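Local coordinates for beta 1-3 glucanase (Clostridium beijerinckii NCIMB 8052, PDB 5H4E), which probably hydrolyses beta-1,3-glucan chains, as expected of a glycoside hydrolase domain of family GH64, at residues I26-V31 and A95-S100; G61-T66 and Y74-C79; K103-K108 and T132-E137. All blocks are in the same frame, centred on the assembly; numbering follows the deposited sequence.

How the contacts relate
The three contacts form a mutually touching cluster on the same side of the chain's centre. Contact 1 pairs strands 26-31 and 95-100, and both segments of contact 2 lie in the chain between those strands; the two centres are about 13 Å apart, and C79 N joins W28 O at 2.8 Å. Contact 3 begins just after strand 95-101 and ends on strand 136-144, its neighbour in the sheet, where I99 N meets E137 O at 2.9 Å; its centre is about 10 Å from that of contact 1. Contacts 2 and 3, with centres about 10 Å apart, share a bond from S75 OG to I107 O of 2.6 Å, and L105 packs against both F78 and Y98.

Contact 1 of 3, residues I26-V31 and A95-S100; sequences IYWAIV and ARMYIS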
ATOM      1  N   ILE A  26      14.963 -16.375   3.816  1.00 21.90           N
ATOM      2  CA  ILE A  26      14.331 -15.066   3.695  1.00 22.43           C
ATOM      3  C   ILE A  26      15.130 -14.224   2.710  1.00 19.69           C
ATOM      4  O   ILE A  26      16.345 -14.118   2.835  1.00 21.48           O
ATOM      5  CB  ILE A  26      14.248 -14.369   5.059  1.00 20.48           C
ATOM      6  CG1 ILE A  26      13.385 -15.196   6.017  1.00 21.86           C
ATOM      7  CG2 ILE A  26      13.681 -12.949   4.913  1.00 22.19           C
ATOM      8  CD1 ILE A  26      13.395 -14.668   7.455  1.00 26.23           C
ATOM      9  N   TYR A  27      14.451 -13.642   1.728  1.00 18.52           N
ATOM     10  CA  TYR A  27      15.124 -12.863   0.693  1.00 20.59           C
ATOM     11  C   TYR A  27      14.640 -11.425   0.670  1.00 20.03           C
ATOM     12  O   TYR A  27      13.443 -11.190   0.713  1.00 18.25           O
ATOM     13  CB  TYR A  27      14.884 -13.479  -0.677  1.00 21.11           C
ATOM     14  CG  TYR A  27      15.371 -14.901  -0.815  1.00 21.46           C
ATOM     15  CD1 TYR A  27      16.533 -15.183  -1.534  1.00 23.16           C
ATOM     16  CD2 TYR A  27      14.670 -15.965  -0.248  1.00 23.32           C
ATOM     17  CE1 TYR A  27      16.992 -16.481  -1.677  1.00 26.16           C
ATOM     18  CE2 TYR A  27      15.130 -17.286  -0.390  1.00 25.58           C
ATOM     19  CZ  TYR A  27      16.290 -17.525  -1.112  1.00 29.02           C
ATOM     20  OH  TYR A  27      16.769 -18.811  -1.276  1.00 26.79           O
ATOM     21  N   TRP A  28      15.556 -10.463   0.575  1.00 15.37           N
ATOM     22  CA  TRP A  28      15.126  -9.078   0.407  1.00 19.91           C
ATOM     23  C   TRP A  28      15.761  -8.396  -0.804  1.00 19.21           C
ATOM     24  O   TRP A  28      16.877  -8.738  -1.219  1.00 19.15           O
ATOM     25  CB  TRP A  28      15.424  -8.269   1.667  1.00 15.58           C
ATOM     26  CG  TRP A  28      16.880  -8.113   1.950  1.00 19.90           C
ATOM     27  CD1 TRP A  28      17.656  -8.925   2.734  1.00 20.75           C
ATOM     28  CD2 TRP A  28      17.739  -7.082   1.473  1.00 19.38           C
ATOM     29  NE1 TRP A  28      18.941  -8.456   2.771  1.00 21.07           N
ATOM     30  CE2 TRP A  28      19.021  -7.328   1.998  1.00 20.92           C
ATOM     31  CE3 TRP A  28      17.551  -5.968   0.649  1.00 21.10           C
ATOM     32  CZ2 TRP A  28      20.106  -6.512   1.723  1.00 19.31           C
ATOM     33  CZ3 TRP A  28      18.635  -5.158   0.380  1.00 20.60           C
ATOM     34  CH2 TRP A  28      19.894  -5.433   0.919  1.00 20.92           C
ATOM     35  N   ALA A  29      15.026  -7.440  -1.361  1.00 17.96           N
ATOM     36  CA  ALA A  29      15.506  -6.558  -2.417  1.00 18.74           C
ATOM     37  C   ALA A  29      14.846  -5.200  -2.233  1.00 19.93           C
ATOM     38  O   ALA A  29      13.681  -5.130  -1.846  1.00 18.16           O
ATOM     39  CB  ALA A  29      15.184  -7.133  -3.804  1.00 18.01           C
ATOM     40  N   ILE A  30      15.579  -4.119  -2.482  1.00 17.15           N
ATOM     41  CA  ILE A  30      14.967  -2.784  -2.473  1.00 18.99           C
ATOM     42  C   ILE A  30      15.030  -2.179  -3.867  1.00 20.22           C
ATOM     43  O   ILE A  30      16.109  -2.058  -4.446  1.00 20.80           O
ATOM     44  CB  ILE A  30      15.662  -1.825  -1.494  1.00 18.78           C
ATOM     45  CG1 ILE A  30      15.601  -2.387  -0.068  1.00 20.45           C
ATOM     46  CG2 ILE A  30      15.013  -0.448  -1.543  1.00 19.36           C
ATOM     47  CD1 ILE A  30      16.422  -1.570   0.929  1.00 15.82           C
ATOM     48  N   VAL A  31      13.874  -1.789  -4.387  1.00 18.83           N
ATOM     49  CA  VAL A  31      13.794  -1.149  -5.686  1.00 19.42           C
ATOM     50  C   VAL A  31      13.112   0.198  -5.535  1.00 22.92           C
ATOM     51  O   VAL A  31      12.234   0.368  -4.689  1.00 23.65           O
ATOM     52  CB  VAL A  31      13.044  -2.036  -6.697  1.00 20.00           C
ATOM     53  CG1 VAL A  31      13.822  -3.316  -6.928  1.00 19.54           C
ATOM     54  CG2 VAL A  31      11.644  -2.361  -6.188  1.00 21.75           C
ATOM     55  N   ALA A  95      10.215   3.893  -3.181  1.00 20.87           N
ATOM     56  CA  ALA A  95      10.952   2.644  -2.976  1.00 16.92           C
ATOM     57  C   ALA A  95      10.085   1.554  -2.360  1.00 17.85           C
ATOM     58  O   ALA A  95       9.147   1.846  -1.601  1.00 19.79           O
ATOM     59  CB  ALA A  95      12.188   2.898  -2.097  1.00 19.05           C
ATOM     60  N   ARG A  96      10.384   0.307  -2.718  1.00 19.55           N
ATOM     61  CA  ARG A  96       9.772  -0.860  -2.094  1.00 17.45           C
ATOM     62  C   ARG A  96      10.850  -1.848  -1.656  1.00 18.62           C
ATOM     63  O   ARG A  96      11.744  -2.190  -2.437  1.00 19.25           O
ATOM     64  CB  ARG A  96       8.816  -1.556  -3.054  1.00 16.64           C
ATOM     65  CG  ARG A  96       7.626  -0.724  -3.452  1.00 20.98           C
ATOM     66  CD  ARG A  96       6.785  -1.506  -4.423  1.00 24.32           C
ATOM     67  NE  ARG A  96       5.513  -0.858  -4.658  1.00 24.82           N
ATOM     68  CZ  ARG A  96       4.494  -1.427  -5.290  1.00 32.31           C
ATOM     69  NH1 ARG A  96       4.598  -2.668  -5.744  1.00 27.66           N
ATOM     70  NH2 ARG A  96       3.363  -0.753  -5.453  1.00 35.84           N
ATOM     71  N   MET A  97      10.766  -2.306  -0.411  1.00 16.28           N
ATOM     72  CA  MET A  97      11.613  -3.401   0.038  1.00 16.32           C
ATOM     73  C   MET A  97      10.800  -4.681   0.029  1.00 15.77           C
ATOM     74  O   MET A  97      10.008  -4.907   0.936  1.00 16.33           O
ATOM     75  CB  MET A  97      12.170  -3.145   1.444  1.00 17.16           C
ATOM     76  CG  MET A  97      13.100  -4.252   1.941  1.00 15.90           C
ATOM     77  SD  MET A  97      13.911  -3.721   3.470  1.00 19.44           S
ATOM     78  CE  MET A  97      15.163  -4.979   3.690  1.00 17.11           C
ATOM     79  N   TYR A  98      10.980  -5.506  -0.999  1.00 17.50           N
ATOM     80  CA  TYR A  98      10.286  -6.791  -1.072  1.00 14.66           C
ATOM     81  C   TYR A  98      11.000  -7.798  -0.183  1.00 16.00           C
ATOM     82  O   TYR A  98      12.215  -7.923  -0.249  1.00 15.03           O
ATOM     83  CB  TYR A  98      10.253  -7.340  -2.513  1.00 17.51           C
ATOM     84  CG  TYR A  98       9.384  -6.571  -3.481  1.00 18.67           C
ATOM     85  CD1 TYR A  98       8.032  -6.863  -3.610  1.00 23.68           C
ATOM     86  CD2 TYR A  98       9.926  -5.586  -4.297  1.00 20.57           C
ATOM     87  CE1 TYR A  98       7.237  -6.179  -4.502  1.00 20.38           C
ATOM     88  CE2 TYR A  98       9.137  -4.889  -5.192  1.00 24.70           C
ATOM     89  CZ  TYR A  98       7.790  -5.198  -5.293  1.00 23.46           C
ATOM     90  OH  TYR A  98       6.991  -4.517  -6.181  1.00 28.55           O
ATOM     91  N   ILE A  99      10.240  -8.515   0.636  1.00 16.55           N
ATOM     92  CA  ILE A  99      10.799  -9.541   1.496  1.00 15.72           C
ATOM     93  C   ILE A  99       9.996 -10.816   1.275  1.00 19.24           C
ATOM     94  O   ILE A  99       8.801 -10.850   1.569  1.00 18.95           O
ATOM     95  CB  ILE A  99      10.774  -9.124   2.979  1.00 16.29           C
ATOM     96  CG1 ILE A  99      11.590  -7.837   3.166  1.00 18.76           C
ATOM     97  CG2 ILE A  99      11.349 -10.254   3.872  1.00 16.01           C
ATOM     98  CD1 ILE A  99      11.450  -7.211   4.532  1.00 15.90           C
ATOM     99  N   SER A 100      10.642 -11.849   0.734  1.00 15.42           N
ATOM    100  CA  SER A 100       9.936 -13.090   0.416  1.00 16.09           C
ATOM    101  C   SER A 100      10.496 -14.260   1.211  1.00 19.15           C
ATOM    102  O   SER A 100      11.629 -14.219   1.689  1.00 20.94           O
ATOM    103  CB  SER A 100       9.996 -13.395  -1.084  1.00 17.34           C
ATOM    104  OG  SER A 100      11.335 -13.524  -1.531  1.00 19.93           O
TER
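Strands 26-31 and 95-100 run antiparallel, their axes 4.6 Å apart and 168° between their directions, with Y27-S100, A29-Y98 and V31-R96 as hydrogen-bonded pairs and W28-I99 and I30-M97 as the non-hydrogen-bonded pairs in between. Each hydrogen-bonded pair contributes two backbone bonds, the shortest from R96 N to V31 O at 2.7 Å, and CA-H...O contacts line the ladder between them. On the face carrying W28, I30, M97 and I99, the long side chain of M97 makes most of the apolar contact. With CG anti to the backbone N (chi1 -178°) and the chain extended beyond it, M97 lies obliquely across I30, CG against I30 CG1 at 3.7 Å. Its methyl CE goes on to W28, 3.9 Å from CB and hardly farther from CG, CD2 and CE3 of the indole. The indole itself leads away from strand 95-100, and its NE1 is bonded to Q84 O. At the far end of this face, CG2 of I26 touches CG2 of I99 at 3.7 Å. The pair belongs to an antiparallel sheet, and I30 and M97 also touch L11 of strand 9-16, which belongs to a second sheet; this layering is consistent with the beta-rich domain of GH64 enzymes. On the other face, V31 CG2 meets the edge of the Y98 ring in its plane, 3.7 Å from CE2. The phenol oxygen of Y98 accepts a bond of 3.1 Å from R96 NH1, only 10° out of the guanidinium plane. S100 OG lies against Y27 CB and is hydrogen-bonded to K103 O.

Contact 2 of 3, residues G61-T66 and Y74-C79; sequences GHLTKT and YSNYFC
L63 and Y74 face each other as an antiparallel hydrogen-bonded pair, and both backbone bonds of the pair are made. L63 N donates to Y74 O at 3.0 Å, and Y74 N returns a shorter bond to L63 O at 2.7 Å. The carbonyl oxygen of L63 is gripped twice, because the imidazole of H62 folds back over it. H62 ND1 donates to L63 O at 3.1 Å from well above the carbonyl plane, 69° out of it, whereas Y74 N arrives at the same oxygen from the opposite face. The H62 side chain also brings CB within 3.3 Å of Y74 O, so this carbonyl is flanked by carbon as well as by its N-H donor. One step outward, the amide of N76 holds the loop end of the other segment. Its CG lies anti to the backbone N (chi1 -170°), and ND2 donates to G61 O at 2.8 Å, almost straight and nearly in line with the carbonyl. The second amide atom, OD1, receives a long, weak bond from F78 N, so both ends of the amide have partners. L63 crosses N76 at about a right angle, its CG 4.1 Å from N76 CG. The ring of Y74 reaches past the pair to K65, where CE1 approaches CB obliquely at 3.9 Å. Outside the contact, that ring receives a cation-pi interaction from K108 and meets the Y106 ring. S75 turns away from 61-66. The arrangement is the open end of a two-stranded beta-hairpin, strands 63-67 and 70-74, where the last ladder pair is extended by a side-chain amide bonding to a main-chain carbonyl.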
ATOM      1  N   GLY A  61      23.639 -15.330 -12.728  1.00 47.36           N
ATOM      2  CA  GLY A  61      22.886 -15.537 -11.503  1.00 40.34           C
ATOM      3  C   GLY A  61      21.428 -15.129 -11.595  1.00 41.64           C
ATOM      4  O   GLY A  61      20.765 -14.949 -10.581  1.00 39.52           O
ATOM      5  N   HIS A  62      20.923 -14.980 -12.815  1.00 40.22           N
ATOM      6  CA  HIS A  62      19.537 -14.574 -12.996  1.00 37.44           C
ATOM      7  C   HIS A  62      18.599 -15.727 -12.682  1.00 37.94           C
ATOM      8  O   HIS A  62      19.030 -16.870 -12.514  1.00 35.86           O
ATOM      9  CB  HIS A  62      19.274 -14.078 -14.417  1.00 35.11           C
ATOM     10  CG  HIS A  62      19.372 -15.144 -15.469  1.00 40.38           C
ATOM     11  ND1 HIS A  62      18.423 -16.143 -15.621  1.00 43.01           N
ATOM     12  CD2 HIS A  62      20.280 -15.354 -16.456  1.00 43.07           C
ATOM     13  CE1 HIS A  62      18.767 -16.936 -16.621  1.00 41.24           C
ATOM     14  NE2 HIS A  62      19.886 -16.469 -17.153  1.00 43.67           N
ATOM     15  N   LEU A  63      17.309 -15.418 -12.601  1.00 32.89           N
ATOM     16  CA  LEU A  63      16.310 -16.415 -12.280  1.00 30.54           C
ATOM     17  C   LEU A  63      15.612 -16.858 -13.551  1.00 29.07           C
ATOM     18  O   LEU A  63      15.538 -16.110 -14.519  1.00 31.82           O
ATOM     19  CB  LEU A  63      15.297 -15.850 -11.269  1.00 30.88           C
ATOM     20  CG  LEU A  63      15.854 -15.417  -9.908  1.00 26.85           C
ATOM     21  CD1 LEU A  63      14.803 -14.630  -9.084  1.00 25.48           C
ATOM     22  CD2 LEU A  63      16.341 -16.627  -9.128  1.00 28.68           C
ATOM     23  N   THR A  64      15.100 -18.080 -13.543  1.00 28.94           N
ATOM     24  CA  THR A  64      14.312 -18.568 -14.662  1.00 29.50           C
ATOM     25  C   THR A  64      13.074 -19.280 -14.135  1.00 30.01           C
ATOM     26  O   THR A  64      13.128 -19.968 -13.113  1.00 30.60           O
ATOM     27  CB  THR A  64      15.127 -19.511 -15.552  1.00 30.57           C
ATOM     28  OG1 THR A  64      16.361 -18.872 -15.898  1.00 38.09           O
ATOM     29  CG2 THR A  64      14.366 -19.848 -16.829  1.00 35.01           C
ATOM     30  N   LYS A  65      11.950 -19.096 -14.820  1.00 30.58           N
ATOM     31  CA  LYS A  65      10.698 -19.713 -14.392  1.00 31.41           C
ATOM     32  C   LYS A  65       9.844 -20.100 -15.592  1.00 30.76           C
ATOM     33  O   LYS A  65       9.725 -19.334 -16.554  1.00 31.18           O
ATOM     34  CB  LYS A  65       9.928 -18.761 -13.469  1.00 32.59           C
ATOM     35  CG  LYS A  65       8.536 -19.235 -13.065  1.00 30.45           C
ATOM     36  CD  LYS A  65       8.579 -20.341 -12.026  1.00 30.81           C
ATOM     37  CE  LYS A  65       7.162 -20.687 -11.547  1.00 33.08           C
ATOM     38  NZ  LYS A  65       7.107 -22.007 -10.826  1.00 33.34           N
ATOM     39  N   THR A  66       9.267 -21.298 -15.544  1.00 29.79           N
ATOM     40  CA  THR A  66       8.300 -21.719 -16.554  1.00 29.65           C
ATOM     41  C   THR A  66       6.875 -21.562 -16.042  1.00 29.13           C
ATOM     42  O   THR A  66       6.493 -22.206 -15.063  1.00 30.85           O
ATOM     43  CB  THR A  66       8.518 -23.178 -16.972  1.00 28.98           C
ATOM     44  OG1 THR A  66       9.843 -23.328 -17.502  1.00 30.53           O
ATOM     45  CG2 THR A  66       7.475 -23.593 -18.016  1.00 28.97           C
ATOM     46  N   TYR A  74      14.590 -13.668 -15.334  1.00 29.42           N
ATOM     47  CA  TYR A  74      14.300 -12.472 -14.543  1.00 28.93           C
ATOM     48  C   TYR A  74      15.531 -11.964 -13.833  1.00 27.13           C
ATOM     49  O   TYR A  74      16.433 -12.736 -13.527  1.00 29.19           O
ATOM     50  CB  TYR A  74      13.211 -12.757 -13.511  1.00 28.86           C
ATOM     51  CG  TYR A  74      11.936 -13.309 -14.102  1.00 26.50           C
ATOM     52  CD1 TYR A  74      11.815 -14.666 -14.395  1.00 27.94           C
ATOM     53  CD2 TYR A  74      10.849 -12.477 -14.356  1.00 28.48           C
ATOM     54  CE1 TYR A  74      10.648 -15.183 -14.931  1.00 27.55           C
ATOM     55  CE2 TYR A  74       9.677 -12.985 -14.893  1.00 27.37           C
ATOM     56  CZ  TYR A  74       9.586 -14.342 -15.182  1.00 27.27           C
ATOM     57  OH  TYR A  74       8.424 -14.850 -15.718  1.00 26.27           O
ATOM     58  N   SER A  75      15.554 -10.664 -13.553  1.00 26.91           N
ATOM     59  CA  SER A  75      16.623 -10.067 -12.762  1.00 25.06           C
ATOM     60  C   SER A  75      16.743 -10.756 -11.411  1.00 29.00           C
ATOM     61  O   SER A  75      15.882 -11.548 -11.016  1.00 30.03           O
ATOM     62  CB  SER A  75      16.367  -8.584 -12.547  1.00 28.68           C
ATOM     63  OG  SER A  75      15.194  -8.402 -11.766  1.00 25.74           O
ATOM     64  N   ASN A  76      17.813 -10.459 -10.696  1.00 23.86           N
ATOM     65  CA  ASN A  76      17.995 -11.061  -9.393  1.00 25.28           C
ATOM     66  C   ASN A  76      18.643 -10.048  -8.474  1.00 29.62           C
ATOM     67  O   ASN A  76      19.865 -10.028  -8.292  1.00 30.00           O
ATOM     68  CB  ASN A  76      18.822 -12.336  -9.482  1.00 28.24           C
ATOM     69  CG  ASN A  76      18.829 -13.110  -8.179  1.00 35.92           C
ATOM     70  OD1 ASN A  76      18.155 -12.735  -7.213  1.00 30.17           O
ATOM     71  ND2 ASN A  76      19.595 -14.196  -8.138  1.00 34.51           N
ATOM     72  N   TYR A  77      17.804  -9.182  -7.917  1.00 25.50           N
ATOM     73  CA  TYR A  77      18.274  -8.129  -7.044  1.00 22.20           C
ATOM     74  C   TYR A  77      18.199  -8.547  -5.582  1.00 22.80           C
ATOM     75  O   TYR A  77      18.448  -7.734  -4.691  1.00 23.50           O
ATOM     76  CB  TYR A  77      17.451  -6.861  -7.258  1.00 19.79           C
ATOM     77  CG  TYR A  77      17.500  -6.265  -8.655  1.00 23.43           C
ATOM     78  CD1 TYR A  77      18.630  -6.376  -9.462  1.00 24.97           C
ATOM     79  CD2 TYR A  77      16.412  -5.562  -9.148  1.00 22.04           C
ATOM     80  CE1 TYR A  77      18.660  -5.805 -10.739  1.00 23.58           C
ATOM     81  CE2 TYR A  77      16.433  -4.986 -10.388  1.00 23.88           C
ATOM     82  CZ  TYR A  77      17.551  -5.109 -11.188  1.00 27.62           C
ATOM     83  OH  TYR A  77      17.528  -4.514 -12.431  1.00 28.38           O
ATOM     84  N   PHE A  78      17.864  -9.815  -5.343  1.00 22.72           N
ATOM     85  CA  PHE A  78      17.586 -10.305  -3.995  1.00 21.12           C
ATOM     86  C   PHE A  78      18.814 -10.801  -3.260  1.00 25.92           C
ATOM     87  O   PHE A  78      19.797 -11.227  -3.874  1.00 23.81           O
ATOM     88  CB  PHE A  78      16.529 -11.414  -4.056  1.00 22.10           C
ATOM     89  CG  PHE A  78      15.144 -10.884  -4.241  1.00 21.82           C
ATOM     90  CD1 PHE A  78      14.324 -10.657  -3.141  1.00 20.03           C
ATOM     91  CD2 PHE A  78      14.686 -10.532  -5.498  1.00 18.87           C
ATOM     92  CE1 PHE A  78      13.048 -10.129  -3.306  1.00 21.82           C
ATOM     93  CE2 PHE A  78      13.415 -10.011  -5.663  1.00 21.46           C
ATOM     94  CZ  PHE A  78      12.600  -9.806  -4.562  1.00 20.03           C
ATOM     95  N   CYS A  79      18.732 -10.735  -1.934  1.00 22.18           N
ATOM     96  CA  CYS A  79      19.802 -11.155  -1.032  1.00 22.18           C
ATOM     97  C   CYS A  79      19.223 -11.974   0.121  1.00 23.55           C
ATOM     98  O   CYS A  79      18.201 -11.595   0.688  1.00 20.21           O
ATOM     99  CB  CYS A  79      20.556  -9.926  -0.502  1.00 22.46           C
ATOM    100  SG  CYS A  79      21.868 -10.268   0.713  1.00 25.46           S
TER

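Contact 3 of 3, residues K103-K108 and T132-E137; sequences KPLYIK and TGIMFE
I134 projects into a hollow walled by K103, L105 and Y106, and the side-chain contact is apolar, mainly methyl groups against carbon. Its chain splits the work: CG1 is anti to the carbonyl carbon (chi1 -57°), and CD1 beyond it lies between the lysine and the tyrosine, while CG2 turns to the leucine. CD1 presses on the aliphatic part of K103, 3.6 Å from CD, and lies 4.1 Å from Y106 CE2. Both side chains cross I134 at about a right angle. K103 NZ is hydrogen-bonded to Y106 OH at 2.8 Å, at the ring's edge and in its plane, which ties the two side chains together. Residues 103-107 belong to the loop between strands 95-101 and 108-111, so the contact seats that loop against the chain leading into strand 136-144, next to 95-101 in the antiparallel sheet. L105 makes the second projection. It crosses F136 at about a right angle; L105 CD2, oblique to the ring, is 3.7 Å from F136 CD2, and L105 CD1 is 3.9 Å from F136 CG. L105 CD2 also touches I134 CG2 at 3.8 Å. Beyond the two segments, L105 touches N131, and F136 touches S100.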
ATOM      1  N   LYS A 103      11.844 -18.526  -1.427  1.00 24.54           N
ATOM      2  CA  LYS A 103      12.548 -18.224  -2.665  1.00 23.10           C
ATOM      3  C   LYS A 103      12.401 -16.743  -2.961  1.00 22.57           C
ATOM      4  O   LYS A 103      11.494 -16.091  -2.434  1.00 21.82           O
ATOM      5  CB  LYS A 103      12.012 -19.067  -3.832  1.00 24.90           C
ATOM      6  CG  LYS A 103      10.512 -18.992  -3.997  1.00 25.22           C
ATOM      7  CD  LYS A 103      10.094 -19.191  -5.454  1.00 30.49           C
ATOM      8  CE  LYS A 103      10.264 -20.614  -5.929  1.00 30.05           C
ATOM      9  NZ  LYS A 103       9.902 -20.765  -7.380  1.00 33.16           N
ATOM     10  N   PRO A 104      13.305 -16.190  -3.778  1.00 22.38           N
ATOM     11  CA  PRO A 104      13.159 -14.781  -4.130  1.00 21.40           C
ATOM     12  C   PRO A 104      12.020 -14.580  -5.118  1.00 21.17           C
ATOM     13  O   PRO A 104      11.564 -15.530  -5.753  1.00 20.01           O
ATOM     14  CB  PRO A 104      14.510 -14.442  -4.771  1.00 23.29           C
ATOM     15  CG  PRO A 104      14.955 -15.739  -5.347  1.00 22.76           C
ATOM     16  CD  PRO A 104      14.534 -16.771  -4.349  1.00 23.60           C
ATOM     17  N   LEU A 105      11.579 -13.340  -5.254  1.00 19.29           N
ATOM     18  CA  LEU A 105      10.556 -13.004  -6.232  1.00 18.52           C
ATOM     19  C   LEU A 105      11.173 -12.956  -7.620  1.00 24.80           C
ATOM     20  O   LEU A 105      12.392 -12.787  -7.765  1.00 22.11           O
ATOM     21  CB  LEU A 105       9.901 -11.666  -5.883  1.00 22.79           C
ATOM     22  CG  LEU A 105       9.169 -11.667  -4.538  1.00 17.80           C
ATOM     23  CD1 LEU A 105       8.542 -10.319  -4.265  1.00 17.10           C
ATOM     24  CD2 LEU A 105       8.102 -12.745  -4.592  1.00 19.34           C
ATOM     25  N   TYR A 106      10.337 -13.139  -8.636  1.00 19.91           N
ATOM     26  CA  TYR A 106      10.770 -12.993 -10.023  1.00 23.99           C
ATOM     27  C   TYR A 106      10.384 -11.617 -10.560  1.00 26.20           C
ATOM     28  O   TYR A 106       9.221 -11.384 -10.911  1.00 22.50           O
ATOM     29  CB  TYR A 106      10.147 -14.068 -10.906  1.00 22.49           C
ATOM     30  CG  TYR A 106      10.453 -15.487 -10.513  1.00 25.63           C
ATOM     31  CD1 TYR A 106      11.609 -16.127 -10.956  1.00 24.27           C
ATOM     32  CD2 TYR A 106       9.571 -16.206  -9.722  1.00 24.79           C
ATOM     33  CE1 TYR A 106      11.884 -17.433 -10.605  1.00 26.30           C
ATOM     34  CE2 TYR A 106       9.834 -17.515  -9.364  1.00 24.08           C
ATOM     35  CZ  TYR A 106      10.990 -18.128  -9.814  1.00 31.04           C
ATOM     36  OH  TYR A 106      11.241 -19.430  -9.455  1.00 30.49           O
ATOM     37  N   ILE A 107      11.356 -10.709 -10.616  1.00 22.42           N
ATOM     38  CA  ILE A 107      11.109  -9.352 -11.081  1.00 24.76           C
ATOM     39  C   ILE A 107      11.660  -9.140 -12.495  1.00 22.59           C
ATOM     40  O   ILE A 107      12.869  -9.238 -12.715  1.00 24.34           O
ATOM     41  CB  ILE A 107      11.737  -8.320 -10.114  1.00 23.33           C
ATOM     42  CG1 ILE A 107      11.037  -8.390  -8.745  1.00 23.57           C
ATOM     43  CG2 ILE A 107      11.684  -6.933 -10.713  1.00 25.49           C
ATOM     44  CD1 ILE A 107      11.643  -7.478  -7.689  1.00 24.80           C
ATOM     45  N   LYS A 108      10.768  -8.852 -13.441  1.00 25.78           N
ATOM     46  CA  LYS A 108      11.143  -8.596 -14.838  1.00 28.76           C
ATOM     47  C   LYS A 108      11.469  -7.121 -15.094  1.00 28.48           C
ATOM     48  O   LYS A 108      10.599  -6.259 -14.956  1.00 31.11           O
ATOM     49  CB  LYS A 108      10.008  -9.038 -15.771  1.00 32.33           C
ATOM     50  CG  LYS A 108      10.325  -8.998 -17.270  1.00 29.27           C
ATOM     51  CD  LYS A 108      11.235 -10.149 -17.663  1.00 33.72           C
ATOM     52  CE  LYS A 108      11.204 -10.411 -19.167  1.00 35.00           C
ATOM     53  NZ  LYS A 108      11.884 -11.710 -19.482  1.00 36.56           N
ATOM     54  N   THR A 132       3.094 -16.322  -8.486  1.00 22.37           N
ATOM     55  CA  THR A 132       1.902 -16.922  -7.894  1.00 24.18           C
ATOM     56  C   THR A 132       2.264 -17.900  -6.779  1.00 22.33           C
ATOM     57  O   THR A 132       3.132 -18.756  -6.939  1.00 21.77           O
ATOM     58  CB  THR A 132       1.038 -17.653  -8.957  1.00 25.05           C
ATOM     59  OG1 THR A 132       1.853 -18.556  -9.708  1.00 31.43           O
ATOM     60  CG2 THR A 132       0.419 -16.647  -9.904  1.00 29.58           C
ATOM     61  N   GLY A 133       1.619 -17.753  -5.630  1.00 21.90           N
ATOM     62  CA  GLY A 133       1.859 -18.664  -4.531  1.00 21.98           C
ATOM     63  C   GLY A 133       3.033 -18.353  -3.609  1.00 20.70           C
ATOM     64  O   GLY A 133       3.165 -18.985  -2.554  1.00 20.03           O
ATOM     65  N   ILE A 134       3.898 -17.412  -3.982  1.00 18.54           N
ATOM     66  CA  ILE A 134       5.073 -17.132  -3.149  1.00 18.22           C
ATOM     67  C   ILE A 134       4.711 -16.256  -1.942  1.00 18.62           C
ATOM     68  O   ILE A 134       3.937 -15.297  -2.068  1.00 20.95           O
ATOM     69  CB  ILE A 134       6.193 -16.459  -3.954  1.00 18.75           C
ATOM     70  CG1 ILE A 134       6.601 -17.334  -5.149  1.00 20.74           C
ATOM     71  CG2 ILE A 134       7.401 -16.191  -3.073  1.00 17.59           C
ATOM     72  CD1 ILE A 134       7.633 -16.679  -6.055  1.00 21.94           C
ATOM     73  N   MET A 135       5.230 -16.617  -0.775  1.00 19.02           N
ATOM     74  CA  MET A 135       5.028 -15.819   0.436  1.00 16.56           C
ATOM     75  C   MET A 135       5.877 -14.575   0.341  1.00 15.44           C
ATOM     76  O   MET A 135       7.106 -14.662   0.320  1.00 18.13           O
ATOM     77  CB  MET A 135       5.395 -16.607   1.691  1.00 19.45           C
ATOM     78  CG  MET A 135       4.652 -17.947   1.850  1.00 21.49           C
ATOM     79  SD  MET A 135       2.874 -17.794   2.128  1.00 22.34           S
ATOM     80  CE  MET A 135       2.271 -18.004   0.464  1.00 22.28           C
ATOM     81  N   PHE A 136       5.235 -13.416   0.244  1.00 15.97           N
ATOM     82  CA  PHE A 136       5.990 -12.159   0.221  1.00 16.68           C
ATOM     83  C   PHE A 136       5.143 -11.001   0.723  1.00 18.83           C
ATOM     84  O   PHE A 136       3.909 -11.049   0.671  1.00 15.95           O
ATOM     85  CB  PHE A 136       6.497 -11.849  -1.199  1.00 17.61           C
ATOM     86  CG  PHE A 136       5.414 -11.418  -2.160  1.00 17.09           C
ATOM     87  CD1 PHE A 136       5.065 -10.084  -2.285  1.00 17.74           C
ATOM     88  CD2 PHE A 136       4.754 -12.354  -2.950  1.00 19.04           C
ATOM     89  CE1 PHE A 136       4.068  -9.683  -3.157  1.00 20.15           C
ATOM     90  CE2 PHE A 136       3.760 -11.960  -3.832  1.00 19.57           C
ATOM     91  CZ  PHE A 136       3.413 -10.624  -3.935  1.00 19.47           C
ATOM     92  N   GLU A 137       5.829  -9.975   1.221  1.00 16.59           N
ATOM     93  CA  GLU A 137       5.249  -8.665   1.498  1.00 16.97           C
ATOM     94  C   GLU A 137       6.248  -7.627   0.996  1.00 17.86           C
ATOM     95  O   GLU A 137       7.370  -7.988   0.606  1.00 17.00           O
ATOM     96  CB  GLU A 137       4.975  -8.471   2.998  1.00 19.61           C
ATOM     97  CG  GLU A 137       4.064  -9.518   3.603  1.00 17.76           C
ATOM     98  CD  GLU A 137       2.581  -9.280   3.304  1.00 17.75           C
ATOM     99  OE1 GLU A 137       2.244  -8.431   2.442  1.00 18.16           O
ATOM    100  OE2 GLU A 137       1.748  -9.952   3.940  1.00 17.15           O
TER